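Local structure of putative dienelactone hydrolase (Klebsiella pneumoniae subsp. pneumoniae MGH 78578, 3F67) at residues Val44-His47 and Ile48-Leu51; Cys52-Leu55 and Ala56-Gly59; His78-Pro81 and Thr82-Glu86; Phe122-Gly125 and Gly126-Trp130; Met191-Ala194 and Leu195-Ala198. The protein probably hydrolyses ester or lactone bonds, as a putative member of the dienelactone hydrolase family with the alpha/beta-hydrolase fold. All coordinates share one frame; numbering follows the deposited sequence.

Contact 1: residues Val44-His47 and Ile48-Leu51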
loop_
_atom_site.group_PDB
_atom_site.type_symbol
_atom_site.label_atom_id
_atom_site.label_comp_id
_atom_site.label_asym_id
_atom_site.label_seq_id
_atom_site.Cartn_x
_atom_site.Cartn_y
_atom_site.Cartn_z
ATOM N N VAL A 44 -0.483 -11.781 1.306
ATOM C CA VAL A 44 -1.338 -11.345 2.462
ATOM C C VAL A 44 -0.958 -12.224 3.660
ATOM O O VAL A 44 -1.654 -13.178 4.055
ATOM C CB VAL A 44 -2.845 -11.348 2.105
ATOM C CG1 VAL A 44 -3.683 -10.775 3.299
ATOM C CG2 VAL A 44 -3.071 -10.436 0.939
ATOM N N HIS A 45 0.228 -11.916 4.178
ATOM C CA HIS A 45 0.901 -12.645 5.291
ATOM C C HIS A 45 0.087 -12.358 6.557
ATOM O O HIS A 45 -0.687 -11.403 6.595
ATOM C CB HIS A 45 2.288 -11.993 5.373
ATOM C CG HIS A 45 3.240 -12.624 6.356
ATOM N ND1 HIS A 45 3.266 -12.263 7.689
ATOM C CD2 HIS A 45 4.208 -13.549 6.189
ATOM C CE1 HIS A 45 4.219 -12.944 8.308
ATOM N NE2 HIS A 45 4.798 -13.746 7.421
ATOM N N GLU A 46 0.274 -13.167 7.612
ATOM C CA GLU A 46 -0.334 -12.849 8.914
ATOM C C GLU A 46 -0.121 -11.399 9.352
ATOM O O GLU A 46 -1.001 -10.783 9.975
ATOM C CB GLU A 46 0.264 -13.785 9.973
ATOM C CG GLU A 46 -0.203 -13.468 11.376
ATOM C CD GLU A 46 -1.744 -13.575 11.553
ATOM O OE1 GLU A 46 -2.438 -14.270 10.756
ATOM O OE2 GLU A 46 -2.252 -12.950 12.503
ATOM N N HIS A 47 1.068 -10.867 9.076
ATOM C CA HIS A 47 1.393 -9.477 9.481
ATOM C C HIS A 47 0.412 -8.512 8.756
ATOM O O HIS A 47 -0.074 -7.570 9.367
ATOM C CB HIS A 47 2.827 -9.136 9.107
ATOM C CG HIS A 47 3.172 -7.685 9.283
ATOM N ND1 HIS A 47 3.046 -7.038 10.495
ATOM C CD2 HIS A 47 3.620 -6.754 8.405
ATOM C CE1 HIS A 47 3.402 -5.775 10.360
ATOM N NE2 HIS A 47 3.766 -5.576 9.107
ATOM N N ILE A 48 0.150 -8.750 7.470
ATOM C CA ILE A 48 -0.753 -7.844 6.723
ATOM C C ILE A 48 -2.187 -7.947 7.291
ATOM O O ILE A 48 -2.908 -6.922 7.421
ATOM C CB ILE A 48 -0.712 -8.137 5.191
ATOM C CG1 ILE A 48 0.735 -7.975 4.650
ATOM C CG2 ILE A 48 -1.734 -7.258 4.435
ATOM C CD1 ILE A 48 1.315 -6.531 4.815
ATOM N N ARG A 49 -2.601 -9.162 7.634
ATOM C CA ARG A 49 -3.912 -9.374 8.278
ATOM C C ARG A 49 -4.012 -8.639 9.619
ATOM O O ARG A 49 -5.039 -8.016 9.924
ATOM C CB ARG A 49 -4.203 -10.883 8.409
ATOM C CG ARG A 49 -4.153 -11.623 7.049
ATOM C CD ARG A 49 -4.068 -13.145 7.257
ATOM N NE ARG A 49 -5.262 -13.730 7.871
ATOM C CZ ARG A 49 -6.134 -14.520 7.233
ATOM N NH1 ARG A 49 -7.172 -15.031 7.883
ATOM N NH2 ARG A 49 -5.971 -14.818 5.951
ATOM N N ASP A 50 -2.935 -8.679 10.408
ATOM C CA ASP A 50 -2.824 -7.904 11.672
ATOM C C ASP A 50 -2.997 -6.394 11.394
ATOM O O ASP A 50 -3.753 -5.715 12.102
ATOM C CB ASP A 50 -1.451 -8.199 12.312
ATOM C CG ASP A 50 -1.253 -7.584 13.687
ATOM O OD1 ASP A 50 -2.236 -7.259 14.386
ATOM O OD2 ASP A 50 -0.059 -7.489 14.083
ATOM N N LEU A 51 -2.307 -5.868 10.375
ATOM C CA LEU A 51 -2.464 -4.471 10.024
ATOM C C LEU A 51 -3.913 -4.115 9.651
ATOM O O LEU A 51 -4.371 -3.032 10.017
ATOM C CB LEU A 51 -1.482 -4.070 8.889
ATOM C CG LEU A 51 0.016 -4.229 9.293
ATOM C CD1 LEU A 51 0.859 -3.748 8.127
ATOM C CD2 LEU A 51 0.403 -3.480 10.582
HETATM O O HOH W 1 -5.019 -13.676 10.782
HETATM O O HOH W 2 2.177 -8.357 12.963
#
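H47 and L51 lie one turn apart at the start of helix 46-57, the imidazole resting over the isobutyl group of the leucine. At its root, H47 CB lies close to I48 N, a nearness set by the chain itself. CG is held anti to the backbone N (chi1 171°), which swings the ring forward along the helix toward L51. L51 CG then sits over one ring face, off-centre toward the rim, 4.1 Å from the centroid, a CH-pi contact. The ring atoms share the two methyls: CE1 is nearest L51 CD2, and NE2 lies 3.6 Å from L51 CD1. At the ring's edge, H47 ND1 lies 2.9 Å from a water in the ring plane, and that water donates to D50 OD2 at 2.6 Å. Y218 meets H47 and also stacks on H45.

H45 is the N-cap: its ND1 accepts from H47 N at 3.0 Å, nearly straight (172°) and close to the ring plane. Backbone bonds from R49 N, D50 N and L51 N complete the first turn. V44 CG1 touches I48 CG2 at 4.2 Å, and both side chains pack on A64 of strand 61-65. E46 pairs with R53 and R49 with E8, while a water joins E46 OE1 to R49 NE in the conformer modelled. As ND1 of H45 accepts, that nitrogen carries no proton, and a neutral ring would carry its proton on NE2; water links the H47 imidazole to the D50 carboxylate.

Contact 2: residues Cys52-Leu55 and Ala56-Gly59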
loop_
_atom_site.group_PDB
_atom_site.type_symbol
_atom_site.label_atom_id
_atom_site.label_comp_id
_atom_site.label_asym_id
_atom_site.label_seq_id
_atom_site.Cartn_x
_atom_site.Cartn_y
_atom_site.Cartn_z
ATOM N N CYS A 52 -4.617 -4.985 8.903
ATOM C CA CYS A 52 -6.022 -4.710 8.546
ATOM C C CYS A 52 -6.849 -4.629 9.833
ATOM O O CYS A 52 -7.707 -3.751 9.993
ATOM C CB CYS A 52 -6.585 -5.852 7.680
ATOM S SG CYS A 52 -5.916 -5.805 5.982
ATOM N N ARG A 53 -6.582 -5.550 10.764
ATOM C CA ARG A 53 -7.324 -5.524 12.031
ATOM C C ARG A 53 -7.023 -4.241 12.844
ATOM O O ARG A 53 -7.950 -3.659 13.439
ATOM C CB ARG A 53 -7.001 -6.761 12.869
ATOM C CG ARG A 53 -7.570 -8.017 12.238
ATOM C CD ARG A 53 -7.416 -9.207 13.163
ATOM N NE ARG A 53 -6.032 -9.597 13.488
ATOM C CZ ARG A 53 -5.309 -10.495 12.840
ATOM N NH1 ARG A 53 -5.779 -11.091 11.743
ATOM N NH2 ARG A 53 -4.071 -10.791 13.312
ATOM N N ARG A 54 -5.754 -3.796 12.838
ATOM C CA ARG A 54 -5.374 -2.560 13.540
ATOM C C ARG A 54 -6.072 -1.346 12.933
ATOM O O ARG A 54 -6.540 -0.447 13.669
ATOM C CB ARG A 54 -3.843 -2.403 13.567
ATOM C CG ARG A 54 -3.202 -3.444 14.501
ATOM C CD ARG A 54 -1.700 -3.344 14.494
ATOM N NE ARG A 54 -1.236 -1.976 14.747
ATOM C CZ ARG A 54 -0.036 -1.527 14.415
ATOM N NH1 ARG A 54 0.854 -2.358 13.889
ATOM N NH2 ARG A 54 0.306 -0.249 14.696
ATOM N N LEU A 55 -6.191 -1.335 11.610
ATOM C CA LEU A 55 -6.939 -0.241 10.935
ATOM C C LEU A 55 -8.429 -0.285 11.260
ATOM O O LEU A 55 -9.074 0.773 11.441
ATOM C CB LEU A 55 -6.729 -0.317 9.409
ATOM C CG LEU A 55 -5.334 0.179 8.948
ATOM C CD1 LEU A 55 -5.032 -0.258 7.495
ATOM C CD2 LEU A 55 -5.238 1.710 9.078
ATOM N N ALA A 56 -8.994 -1.489 11.334
ATOM C CA ALA A 56 -10.420 -1.640 11.684
ATOM C C ALA A 56 -10.697 -1.128 13.114
ATOM O O ALA A 56 -11.734 -0.541 13.356
ATOM C CB ALA A 56 -10.859 -3.092 11.543
ATOM N N GLN A 57 -9.735 -1.280 14.020
ATOM C CA GLN A 57 -9.874 -0.763 15.390
ATOM C C GLN A 57 -9.932 0.757 15.391
ATOM O O GLN A 57 -10.394 1.352 16.350
ATOM C CB GLN A 57 -8.720 -1.229 16.258
ATOM C CG GLN A 57 -8.716 -2.699 16.465
ATOM C CD GLN A 57 -7.514 -3.158 17.284
ATOM O OE1 GLN A 57 -6.378 -2.811 16.985
ATOM N NE2 GLN A 57 -7.768 -3.955 18.300
ATOM N N GLU A 58 -9.445 1.379 14.320
ATOM C CA GLU A 58 -9.519 2.853 14.183
ATOM C C GLU A 58 -10.750 3.351 13.473
ATOM O O GLU A 58 -10.931 4.585 13.330
ATOM C CB GLU A 58 -8.276 3.396 13.448
ATOM C CG GLU A 58 -6.945 3.001 14.110
ATOM C CD GLU A 58 -6.686 3.702 15.442
ATOM O OE1 GLU A 58 -7.426 4.644 15.801
ATOM O OE2 GLU A 58 -5.731 3.305 16.135
ATOM N N GLY A 59 -11.567 2.415 12.965
ATOM C CA GLY A 59 -12.837 2.764 12.325
ATOM C C GLY A 59 -12.916 2.569 10.819
ATOM O O GLY A 59 -13.939 2.936 10.221
HETATM O O HOH W 3 -4.515 1.120 15.049
#
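Q57 folds back over the turn it follows: its CG lies 3.3 Å from R53 O, and its OE1 reaches over to R54 CA at 3.6 Å. The chain is extended beyond CG and crosses the R54 stem at a slant, its amide plane steeply inclined to the guanidinium. One residue on, E58 bends at chi2 (-70°), bringing CG to 3.5 Å from R54 O. A water donates both to R54 O and to E58 OE2, the latter at 2.7 Å. In the backbone, A56 N and Q57 N still make regular bonds to C52 O and R53 O, but E58 N bonds to L55 O at 3.0 Å from above the carbonyl plane, and its bond to R54 O is weak. G59, with phi 110°, leaves the helix in a Schellman motif, its N bonding to A56 O.

Further out, L55 sinks between V35 and V37 of strand 32-38 and W231 and M234 of helix 224-238. R54 makes a cation-pi contact with W231, and R53 is held by E46 and Y21. At this C-terminal end of helix 46-57, then, R54 O gets weak backbone bonds supplemented by water, which joins it to the E58 carboxylate, two acceptors that cannot bond each other.

Contact 3: residues His78-Pro81 and Thr82-Glu86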
loop_
_atom_site.group_PDB
_atom_site.type_symbol
_atom_site.label_atom_id
_atom_site.label_comp_id
_atom_site.label_asym_id
_atom_site.label_seq_id
_atom_site.Cartn_x
_atom_site.Cartn_y
_atom_site.Cartn_z
ATOM N N HIS A 78 11.419 -19.671 -0.954
ATOM C CA HIS A 78 12.087 -19.594 0.347
ATOM C C HIS A 78 13.353 -18.744 0.311
ATOM O O HIS A 78 14.144 -18.749 1.257
ATOM C CB HIS A 78 12.411 -20.988 0.864
ATOM C CG HIS A 78 11.233 -21.903 0.878
ATOM N ND1 HIS A 78 10.148 -21.709 1.700
ATOM C CD2 HIS A 78 10.979 -23.036 0.171
ATOM C CE1 HIS A 78 9.281 -22.695 1.514
ATOM N NE2 HIS A 78 9.753 -23.498 0.581
ATOM N N ASP A 79 13.546 -18.022 -0.788
ATOM C CA ASP A 79 14.586 -17.011 -0.821
ATOM C C ASP A 79 14.068 -15.819 -1.618
ATOM O O ASP A 79 13.341 -15.979 -2.619
ATOM C CB ASP A 79 15.898 -17.558 -1.385
ATOM C CG ASP A 79 15.809 -17.878 -2.850
ATOM O OD1 ASP A 79 15.336 -18.995 -3.193
ATOM O OD2 ASP A 79 16.228 -17.009 -3.665
ATOM N N ILE A 80 14.448 -14.635 -1.156
ATOM C CA ILE A 80 13.920 -13.399 -1.734
ATOM C C ILE A 80 14.292 -13.270 -3.226
ATOM O O ILE A 80 13.457 -12.906 -4.053
ATOM C CB ILE A 80 14.277 -12.179 -0.857
ATOM C CG1 ILE A 80 13.421 -12.202 0.444
ATOM C CG2 ILE A 80 13.933 -10.863 -1.593
ATOM C CD1 ILE A 80 13.790 -11.211 1.535
ATOM N N PRO A 81 15.548 -13.551 -3.584
ATOM C CA PRO A 81 15.868 -13.379 -5.006
ATOM C C PRO A 81 15.011 -14.219 -5.966
ATOM O O PRO A 81 14.623 -13.728 -7.032
ATOM C CB PRO A 81 17.338 -13.827 -5.071
ATOM C CG PRO A 81 17.872 -13.394 -3.746
ATOM C CD PRO A 81 16.763 -13.781 -2.781
ATOM N N THR A 82 14.740 -15.481 -5.614
ATOM C CA THR A 82 13.932 -16.346 -6.469
ATOM C C THR A 82 12.468 -15.866 -6.492
ATOM O O THR A 82 11.810 -15.907 -7.532
ATOM C CB THR A 82 14.032 -17.795 -6.025
ATOM O OG1 THR A 82 15.421 -18.174 -6.047
ATOM C CG2 THR A 82 13.354 -18.750 -7.014
ATOM N N LEU A 83 11.973 -15.455 -5.339
ATOM C CA LEU A 83 10.633 -14.886 -5.252
ATOM C C LEU A 83 10.515 -13.677 -6.187
ATOM O O LEU A 83 9.547 -13.559 -6.951
ATOM C CB LEU A 83 10.303 -14.468 -3.812
ATOM C CG LEU A 83 9.027 -13.653 -3.524
ATOM C CD1 LEU A 83 7.784 -14.398 -4.072
ATOM C CD2 LEU A 83 8.913 -13.357 -2.016
ATOM N N PHE A 84 11.500 -12.788 -6.125
ATOM C CA PHE A 84 11.503 -11.610 -7.007
ATOM C C PHE A 84 11.516 -11.992 -8.478
ATOM O O PHE A 84 10.662 -11.552 -9.261
ATOM C CB PHE A 84 12.703 -10.717 -6.692
ATOM C CG PHE A 84 12.341 -9.525 -5.911
ATOM C CD1 PHE A 84 12.882 -9.293 -4.656
ATOM C CD2 PHE A 84 11.410 -8.642 -6.413
ATOM C CE1 PHE A 84 12.513 -8.172 -3.939
ATOM C CE2 PHE A 84 11.029 -7.536 -5.698
ATOM C CZ PHE A 84 11.580 -7.295 -4.464
ATOM N N LYS A 85 12.478 -12.827 -8.840
ATOM C CA LYS A 85 12.681 -13.241 -10.246
ATOM C C LYS A 85 11.520 -14.036 -10.859
ATOM O O LYS A 85 11.089 -13.761 -11.990
ATOM C CB LYS A 85 13.986 -14.028 -10.382
ATOM C CG LYS A 85 14.346 -14.478 -11.805
ATOM C CD LYS A 85 15.737 -15.133 -11.777
ATOM C CE LYS A 85 16.081 -15.833 -13.083
ATOM N NZ LYS A 85 17.441 -16.491 -13.010
ATOM N N GLU A 86 11.022 -15.020 -10.125
ATOM C CA GLU A 86 10.058 -15.960 -10.676
ATOM C C GLU A 86 8.591 -15.564 -10.467
ATOM O O GLU A 86 7.698 -16.059 -11.169
ATOM C CB GLU A 86 10.312 -17.373 -10.131
ATOM C CG GLU A 86 11.747 -17.903 -10.338
ATOM C CD GLU A 86 12.183 -18.030 -11.809
ATOM O OE1 GLU A 86 11.323 -18.053 -12.727
ATOM O OE2 GLU A 86 13.411 -18.129 -12.042
#
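D79 and T82 make the polar side-chain contact of this turn, two hydrogen bonds converging on D79 OD2. T82 OG1 donates to it at 2.8 Å on the syn lone pair, while T82 N, at 2.9 Å (N-H...O angle 154°), comes from above the carboxylate plane. CG of D79 stands between its backbone N and carbonyl carbon (chi1 69°), which brings the carboxylate to the T82 amide and hydroxyl. D79 is thus the N-cap of helix 80-88, an outlying helix on the surface of the alpha/beta-hydrolase fold, and its carboxylate would probably be favoured by the partial positive charge of the helix start.

The main-chain bonds run in series: L83 N to D79 O at 3.1 Å, F84 N to I80 O and K85 N to P81 O. P81, having no N-H to give, sits in the first turn, where a donor is not needed, and a wider pi-type turn follows at 84-86.

Apolar contact is limited to I80 and F84, which lie side by side and point the same way. I80 CG2 approaches the ring edge, 3.6 Å from F84 CD1 in the conformer modelled. L83, the buried side chain here, leaves the turn on another side and packs on I41 and Y77.

Contact 4: residues Phe122-Gly125 and Gly126-Trp130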
loop_
_atom_site.group_PDB
_atom_site.type_symbol
_atom_site.label_atom_id
_atom_site.label_comp_id
_atom_site.label_asym_id
_atom_site.label_seq_id
_atom_site.Cartn_x
_atom_site.Cartn_y
_atom_site.Cartn_z
ATOM N N PHE A 122 3.099 -1.212 1.752
ATOM C CA PHE A 122 4.412 -1.374 2.388
ATOM C C PHE A 122 5.375 -2.015 1.417
ATOM O O PHE A 122 5.029 -3.001 0.795
ATOM C CB PHE A 122 4.273 -2.286 3.638
ATOM C CG PHE A 122 3.297 -1.734 4.632
ATOM C CD1 PHE A 122 3.742 -0.915 5.669
ATOM C CD2 PHE A 122 1.926 -1.996 4.475
ATOM C CE1 PHE A 122 2.787 -0.334 6.599
ATOM C CE2 PHE A 122 0.983 -1.407 5.339
ATOM C CZ PHE A 122 1.421 -0.590 6.396
ATOM N N CYS A 123 6.561 -1.432 1.309
ATOM C CA CYS A 123 7.634 -2.043 0.558
ATOM C C CYS A 123 7.246 -2.101 -0.930
ATOM O O CYS A 123 6.996 -1.039 -1.528
ATOM C CB CYS A 123 7.937 -3.414 1.152
ATOM S SG CYS A 123 9.420 -3.948 0.498
ATOM N N TRP A 124 7.157 -3.297 -1.525
ATOM C CA TRP A 124 6.596 -3.431 -2.905
ATOM C C TRP A 124 5.262 -2.654 -3.011
ATOM O O TRP A 124 4.988 -1.910 -3.992
ATOM C CB TRP A 124 6.380 -4.925 -3.243
ATOM C CG TRP A 124 5.774 -5.167 -4.589
ATOM C CD1 TRP A 124 6.445 -5.298 -5.795
ATOM C CD2 TRP A 124 4.391 -5.286 -4.876
ATOM N NE1 TRP A 124 5.532 -5.509 -6.829
ATOM C CE2 TRP A 124 4.268 -5.534 -6.277
ATOM C CE3 TRP A 124 3.224 -5.284 -4.066
ATOM C CZ2 TRP A 124 3.015 -5.720 -6.895
ATOM C CZ3 TRP A 124 1.967 -5.471 -4.691
ATOM C CH2 TRP A 124 1.886 -5.681 -6.077
ATOM N N GLY A 125 4.445 -2.817 -1.970
ATOM C CA GLY A 125 3.147 -2.162 -1.873
ATOM C C GLY A 125 3.179 -0.644 -1.718
ATOM O O GLY A 125 2.207 0.038 -2.097
ATOM N N GLY A 126 4.292 -0.132 -1.202
ATOM C CA GLY A 126 4.469 1.320 -1.058
ATOM C C GLY A 126 4.742 1.929 -2.417
ATOM O O GLY A 126 4.280 3.031 -2.680
ATOM N N ARG A 127 5.458 1.217 -3.293
ATOM C CA ARG A 127 5.613 1.738 -4.657
ATOM C C ARG A 127 4.265 1.755 -5.372
ATOM O O ARG A 127 3.909 2.733 -6.028
ATOM C CB ARG A 127 6.665 0.931 -5.433
ATOM C CG ARG A 127 6.699 1.312 -6.939
ATOM C CD ARG A 127 7.795 0.551 -7.668
ATOM N NE ARG A 127 7.650 0.690 -9.129
ATOM C CZ ARG A 127 6.804 -0.017 -9.863
ATOM N NH1 ARG A 127 6.059 -0.975 -9.301
ATOM N NH2 ARG A 127 6.752 0.183 -11.181
ATOM N N ILE A 128 3.532 0.648 -5.251
ATOM C CA ILE A 128 2.189 0.534 -5.858
ATOM C C ILE A 128 1.273 1.655 -5.351
ATOM O O ILE A 128 0.495 2.221 -6.128
ATOM C CB ILE A 128 1.606 -0.882 -5.559
ATOM C CG1 ILE A 128 2.415 -1.982 -6.287
ATOM C CG2 ILE A 128 0.098 -0.947 -5.906
ATOM C CD1 ILE A 128 2.435 -1.852 -7.815
ATOM N N THR A 129 1.400 1.973 -4.071
ATOM C CA THR A 129 0.640 3.060 -3.470
ATOM C C THR A 129 0.832 4.382 -4.240
ATOM O O THR A 129 -0.144 5.048 -4.560
ATOM C CB THR A 129 0.956 3.188 -1.953
ATOM O OG1 THR A 129 0.413 2.035 -1.298
ATOM C CG2 THR A 129 0.201 4.400 -1.330
ATOM N N TRP A 130 2.087 4.769 -4.512
ATOM C CA TRP A 130 2.318 5.967 -5.316
ATOM C C TRP A 130 1.651 5.863 -6.677
ATOM O O TRP A 130 1.009 6.814 -7.145
ATOM C CB TRP A 130 3.831 6.161 -5.544
ATOM C CG TRP A 130 4.613 6.653 -4.346
ATOM C CD1 TRP A 130 5.470 5.916 -3.543
ATOM C CD2 TRP A 130 4.673 8.007 -3.863
ATOM N NE1 TRP A 130 6.053 6.747 -2.585
ATOM C CE2 TRP A 130 5.569 8.023 -2.761
ATOM C CE3 TRP A 130 4.026 9.213 -4.247
ATOM C CZ2 TRP A 130 5.855 9.189 -2.039
ATOM C CZ3 TRP A 130 4.313 10.392 -3.529
ATOM C CH2 TRP A 130 5.228 10.370 -2.434
HETATM O O HOH W 4 6.169 -2.268 -6.619
#
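C123, at phi 65° and psi -119°, makes the sharp turn that carries strand 116-122 into helix 124-133, and its carbonyl O accepts from both G126 N at 2.9 Å and R127 N at 3.3 Å. This strained turn matches a nucleophile elbow, with C123 as the likely nucleophile, touching H212 as in a Cys-His-Asp triad. At G125 a CB would clash with F122 N; F122 N and G126 N are 3.4 Å apart.

W124 CG is anti to the backbone N, laying the indole along the helix toward I128. I128 CG1 sits over its six-membered ring, 3.7 Å from the centroid and 8° off the normal, a CH-pi contact. Next to I128, T129 grips G125 O, one turn back, twice, OG1 at 2.8 Å and N at 2.9 Å reaching the oxygen from opposite faces of its carbonyl plane. A water donates to W124 O and accepts from R127 NH1 at 3.0 Å, lying in the guanidinium plane; R127 also forms a salt bridge with D93 and a hydrogen bond with H160.

Among the surrounding elements, W124 and I128 pack against V96 of helix 93-108 and V38 of strand 32-38, while T129 faces A142 and A144 of strand 141-145, with V38 touching it as well.

Contact 5: residues Met191-Ala194 and Leu195-Ala198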
loop_
_atom_site.group_PDB
_atom_site.type_symbol
_atom_site.label_atom_id
_atom_site.label_comp_id
_atom_site.label_asym_id
_atom_site.label_seq_id
_atom_site.Cartn_x
_atom_site.Cartn_y
_atom_site.Cartn_z
HETATM N N MSE A 191 12.846 12.217 -6.001
HETATM C CA MSE A 191 11.398 12.220 -5.899
HETATM C C MSE A 191 10.867 13.579 -5.412
HETATM O O MSE A 191 9.854 14.083 -5.934
HETATM C CB MSE A 191 10.932 11.108 -4.940
HETATM C CG MSE A 191 9.429 11.066 -4.832
HETATM SE SE MSE A 191 8.624 10.464 -6.533
HETATM C CE MSE A 191 6.815 10.186 -5.932
ATOM N N ARG A 192 11.566 14.197 -4.461
ATOM C CA ARG A 192 11.173 15.530 -4.009
ATOM C C ARG A 192 11.247 16.548 -5.131
ATOM O O ARG A 192 10.390 17.428 -5.202
ATOM C CB ARG A 192 12.011 16.004 -2.804
ATOM C CG ARG A 192 11.625 15.252 -1.528
ATOM C CD ARG A 192 12.572 15.585 -0.373
ATOM N NE ARG A 192 12.009 15.079 0.889
ATOM C CZ ARG A 192 12.735 14.745 1.949
ATOM N NH1 ARG A 192 14.069 14.826 1.929
ATOM N NH2 ARG A 192 12.132 14.342 3.041
ATOM N N GLN A 193 12.256 16.433 -6.006
ATOM C CA GLN A 193 12.333 17.294 -7.171
ATOM C C GLN A 193 11.117 17.069 -8.060
ATOM O O GLN A 193 10.556 18.048 -8.563
ATOM C CB GLN A 193 13.631 17.091 -7.983
ATOM C CG GLN A 193 14.874 17.609 -7.309
ATOM C CD GLN A 193 16.116 17.446 -8.200
ATOM O OE1 GLN A 193 16.048 16.867 -9.304
ATOM N NE2 GLN A 193 17.259 17.888 -7.697
ATOM N N ALA A 194 10.729 15.813 -8.253
ATOM C CA ALA A 194 9.628 15.477 -9.143
ATOM C C ALA A 194 8.314 16.045 -8.556
ATOM O O ALA A 194 7.501 16.615 -9.279
ATOM C CB ALA A 194 9.527 13.955 -9.330
ATOM N N LEU A 195 8.152 15.904 -7.251
ATOM C CA LEU A 195 6.930 16.403 -6.558
ATOM C C LEU A 195 6.833 17.940 -6.598
ATOM O O LEU A 195 5.753 18.518 -6.837
ATOM C CB LEU A 195 6.921 15.902 -5.123
ATOM C CG LEU A 195 6.732 14.397 -4.968
ATOM C CD1 LEU A 195 7.083 13.948 -3.519
ATOM C CD2 LEU A 195 5.306 13.952 -5.406
ATOM N N ARG A 196 7.967 18.612 -6.382
ATOM C CA ARG A 196 7.974 20.057 -6.487
ATOM C C ARG A 196 7.664 20.537 -7.904
ATOM O O ARG A 196 6.888 21.490 -8.070
ATOM C CB ARG A 196 9.320 20.624 -6.036
ATOM C CG ARG A 196 9.565 20.500 -4.553
ATOM C CD ARG A 196 10.759 21.376 -4.112
ATOM N NE ARG A 196 12.034 20.855 -4.626
ATOM C CZ ARG A 196 12.827 20.026 -3.945
ATOM N NH1 ARG A 196 12.480 19.622 -2.730
ATOM N NH2 ARG A 196 13.958 19.596 -4.481
ATOM N N ALA A 197 8.245 19.875 -8.918
ATOM C CA ALA A 197 8.031 20.277 -10.313
ATOM C C ALA A 197 6.554 20.102 -10.679
ATOM O O ALA A 197 6.008 20.850 -11.503
ATOM C CB ALA A 197 8.877 19.436 -11.250
ATOM N N ALA A 198 5.945 19.080 -10.088
ATOM C CA ALA A 198 4.538 18.754 -10.300
ATOM C C ALA A 198 3.556 19.610 -9.476
ATOM O O ALA A 198 2.333 19.533 -9.720
ATOM C CB ALA A 198 4.311 17.269 -9.984
#
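Helix 185-197 makes the crossover of a beta-alpha-beta unit between strands 172-177 and 202-207, and this contact lies in its C-terminal part. M191, present as selenomethionine, and L195 form the buried face. M191 CG is 3.9 Å from L195 CD1, and a bend at chi2 (68°) brings its CE near L195 CD2 at 4.1 Å, with the two side chains crossing at a slant. Both pack against W130 of helix 124-133; M191 also meets I204, and L195 meets A202, of strand 202-207.

The main-chain bond from L195 N to M191 O is 2.8 Å long. Those from R196 N to R192 O, A197 N to Q193 O and A198 N to A194 O follow in series. R192 extends to strand 202-207, where NH2 hydrogen-bonds I204 O, whereas R196, exposed, curls back at chi3 (-69°) over the preceding turn. Its guanidinium lies with R192 O under one face, near the centre and 3.7 Å from the plane. R196 NH1 touches R192 CB, and R196 NH2 lies 3.6 Å from Q193 CG and forms a weak, long ion pair with E189. Lower down the same arginine, R196 CG sits 3.2 Å from R192 O.

Overall arrangement
Contact 4, its centre about 5 Å from the centre of the chain, is the most buried and holds the probable nucleophile turn; contact 3 is a surface contact, and contacts 1, 2 and 5 are partly buried. Contacts 1 and 2 share helix 46-57, joined by the E46-R53 salt bridge: contact 1 caps its start through a histidine and contact 2 ends it with a Schellman motif. Contact 3 also has an N-cap, but a carboxylate does the work. Contact 1 meets contact 4 by L51 packing on F122, and contact 4 meets contact 5 by W130 packing on M191. Contacts 1 and 5 lie on opposite sides of the chain's centre, about 21 Å between nearest atoms.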